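Local coordinates for protein BA_2500 (Bacillus anthracis, PDB 4GUC) that is of unknown function but belongs to the DUF5065 family, whose beta-rich domain is grouped with the immunoglobulin-like E-set folds, at residues V54-L59 with K73-S78. Residues are numbered along the deposited sequence; the frame is centred on the assembly and turned at random.
Sequences VKIYQL and KTIYDS
Val54 and Ile56 pair with Ile75 and Lys73 across a beta hairpin, its strands 53-59 and 69-76 running antiparallel with segment axes at 160° and 4.7 Å apart at closest. Two N-H...O=C bonds close each of the hydrogen-bonded pairs Val54-Ile75 and Ile56-Lys73; that from Ile75 N to Val54 O is short at 2.7 Å and straighter (158° at the hydrogen) than the one from Lys73 N to Ile56 O, 3.3 Å and 148°. Lys55 and Thr74 make the non-hydrogen-bonded pair between them. Strand 98-106 bonds to the other edge of 53-59, and strand 84-90 packs over the face carrying Val54, Ile56 and Ile75, where branched aliphatic residues suit both an extended backbone and a buried interior. Here Ile75 CD1 lies 4.1 Å from Ile56 CD1 and also touches Val54 CG1. Lys73, exposed on this face, leads its long polar chain away from the partner strand. On the opposite face beta-branched Thr74 suits a strand and brings a hydroxyl to a partly exposed site. Alongside it, the stretched aliphatic stem of Lys55 carries NZ to a salt bridge with Asp9 and a cation-pi contact with Trp11, while its CE passes 3.9 Å from Thr74 OG1.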
loop_
_atom_site.group_PDB
_atom_site.type_symbol
_atom_site.label_atom_id
_atom_site.label_comp_id
_atom_site.label_asym_id
_atom_site.label_seq_id
_atom_site.Cartn_x
_atom_site.Cartn_y
_atom_site.Cartn_z
ATOM N N VAL A 54 -5.946 3.190 0.752
ATOM C CA VAL A 54 -4.626 2.559 0.746
ATOM C C VAL A 54 -4.750 1.033 0.666
ATOM O O VAL A 54 -5.623 0.442 1.301
ATOM C CB VAL A 54 -3.825 2.913 2.028
ATOM C CG1 VAL A 54 -2.570 2.002 2.192
ATOM C CG2 VAL A 54 -3.493 4.382 2.060
ATOM N N LYS A 55 -3.948 0.402 -0.169
ATOM C CA LYS A 55 -3.886 -1.029 -0.253
ATOM C C LYS A 55 -2.470 -1.492 0.062
ATOM O O LYS A 55 -1.495 -0.798 -0.255
ATOM C CB LYS A 55 -4.211 -1.516 -1.674
ATOM C CG LYS A 55 -5.665 -1.473 -2.077
ATOM C CD LYS A 55 -5.909 -1.830 -3.526
ATOM C CE LYS A 55 -7.372 -1.785 -3.871
ATOM N NZ LYS A 55 -7.482 -2.082 -5.342
ATOM N N ILE A 56 -2.367 -2.638 0.724
ATOM C CA ILE A 56 -1.128 -3.322 1.000
ATOM C C ILE A 56 -1.085 -4.517 0.021
ATOM O O ILE A 56 -1.995 -5.350 0.028
ATOM C CB ILE A 56 -0.984 -3.812 2.452
ATOM C CG1 ILE A 56 -1.011 -2.616 3.429
ATOM C CG2 ILE A 56 0.304 -4.616 2.596
ATOM C CD1 ILE A 56 -0.850 -2.975 4.903
ATOM N N TYR A 57 -0.076 -4.542 -0.842
ATOM C CA TYR A 57 0.135 -5.623 -1.779
ATOM C C TYR A 57 1.409 -6.388 -1.444
ATOM O O TYR A 57 2.394 -5.817 -0.973
ATOM C CB TYR A 57 0.380 -5.091 -3.193
ATOM C CG TYR A 57 -0.737 -4.341 -3.913
ATOM C CD1 TYR A 57 -1.585 -5.005 -4.793
ATOM C CD2 TYR A 57 -0.897 -2.968 -3.796
ATOM C CE1 TYR A 57 -2.574 -4.330 -5.510
ATOM C CE2 TYR A 57 -1.878 -2.292 -4.496
ATOM C CZ TYR A 57 -2.701 -2.963 -5.369
ATOM O OH TYR A 57 -3.618 -2.214 -6.055
ATOM N N GLN A 58 1.406 -7.693 -1.712
ATOM C CA GLN A 58 2.582 -8.508 -1.565
ATOM C C GLN A 58 3.262 -8.549 -2.950
ATOM O O GLN A 58 2.606 -8.623 -3.991
ATOM C CB GLN A 58 2.220 -9.942 -1.161
ATOM C CG GLN A 58 3.421 -10.816 -0.944
ATOM C CD GLN A 58 3.059 -12.277 -0.757
ATOM O OE1 GLN A 58 3.068 -13.021 -1.738
ATOM N NE2 GLN A 58 2.617 -12.648 0.418
ATOM N N LEU A 59 4.591 -8.481 -2.965
ATOM C CA LEU A 59 5.370 -8.544 -4.202
ATOM C C LEU A 59 5.872 -9.998 -4.324
ATOM O O LEU A 59 6.722 -10.433 -3.520
ATOM C CB LEU A 59 6.533 -7.529 -4.160
ATOM C CG LEU A 59 7.506 -7.517 -5.353
ATOM C CD1 LEU A 59 6.822 -7.386 -6.668
ATOM C CD2 LEU A 59 8.532 -6.410 -5.205
ATOM N N LYS A 73 -4.721 -6.313 1.543
ATOM C CA LYS A 73 -5.651 -5.534 2.362
ATOM C C LYS A 73 -6.017 -4.230 1.713
ATOM O O LYS A 73 -5.171 -3.612 1.071
ATOM C CB LYS A 73 -5.000 -5.208 3.714
ATOM C CG LYS A 73 -5.952 -4.787 4.826
ATOM C CD LYS A 73 -6.826 -5.957 5.279
ATOM C CE LYS A 73 -7.818 -5.576 6.358
ATOM N NZ LYS A 73 -8.599 -6.787 6.788
ATOM N N THR A 74 -7.270 -3.799 1.888
ATOM C CA THR A 74 -7.773 -2.496 1.401
ATOM C C THR A 74 -8.097 -1.763 2.707
ATOM O O THR A 74 -8.828 -2.281 3.568
ATOM C CB THR A 74 -9.022 -2.609 0.529
ATOM O OG1 THR A 74 -8.700 -3.411 -0.604
ATOM C CG2 THR A 74 -9.452 -1.227 0.089
ATOM N N ILE A 75 -7.559 -0.563 2.871
ATOM C CA ILE A 75 -7.731 0.215 4.091
ATOM C C ILE A 75 -8.389 1.566 3.789
ATOM O O ILE A 75 -7.916 2.359 2.943
ATOM C CB ILE A 75 -6.359 0.498 4.753
ATOM C CG1 ILE A 75 -5.458 -0.751 4.804
ATOM C CG2 ILE A 75 -6.562 1.112 6.145
ATOM C CD1 ILE A 75 -4.037 -0.478 5.391
ATOM N N TYR A 76 -9.496 1.849 4.464
ATOM C CA TYR A 76 -10.192 3.133 4.313
ATOM C C TYR A 76 -9.750 4.123 5.361
ATOM O O TYR A 76 -9.182 3.752 6.373
ATOM C CB TYR A 76 -11.709 2.945 4.314
ATOM C CG TYR A 76 -12.190 2.348 3.009
ATOM C CD1 TYR A 76 -12.675 3.180 2.007
ATOM C CD2 TYR A 76 -12.114 0.999 2.762
ATOM C CE1 TYR A 76 -13.105 2.677 0.804
ATOM C CE2 TYR A 76 -12.544 0.469 1.536
ATOM C CZ TYR A 76 -13.028 1.328 0.571
ATOM O OH TYR A 76 -13.467 0.851 -0.649
ATOM N N ASP A 77 -9.953 5.402 5.076
ATOM C CA ASP A 77 -9.611 6.484 5.982
ATOM C C ASP A 77 -10.513 6.389 7.217
ATOM O O ASP A 77 -11.731 6.494 7.083
ATOM C CB ASP A 77 -9.827 7.821 5.253
ATOM C CG ASP A 77 -9.852 9.027 6.173
ATOM O OD1 ASP A 77 -9.236 9.081 7.241
ATOM O OD2 ASP A 77 -10.526 10.005 5.769
ATOM N N SER A 78 -9.917 6.233 8.393
ATOM C CA SER A 78 -10.641 6.123 9.664
ATOM C C SER A 78 -10.395 7.311 10.596
ATOM O O SER A 78 -10.699 7.224 11.784
ATOM C CB SER A 78 -10.242 4.813 10.390
ATOM O OG SER A 78 -8.861 4.773 10.756
#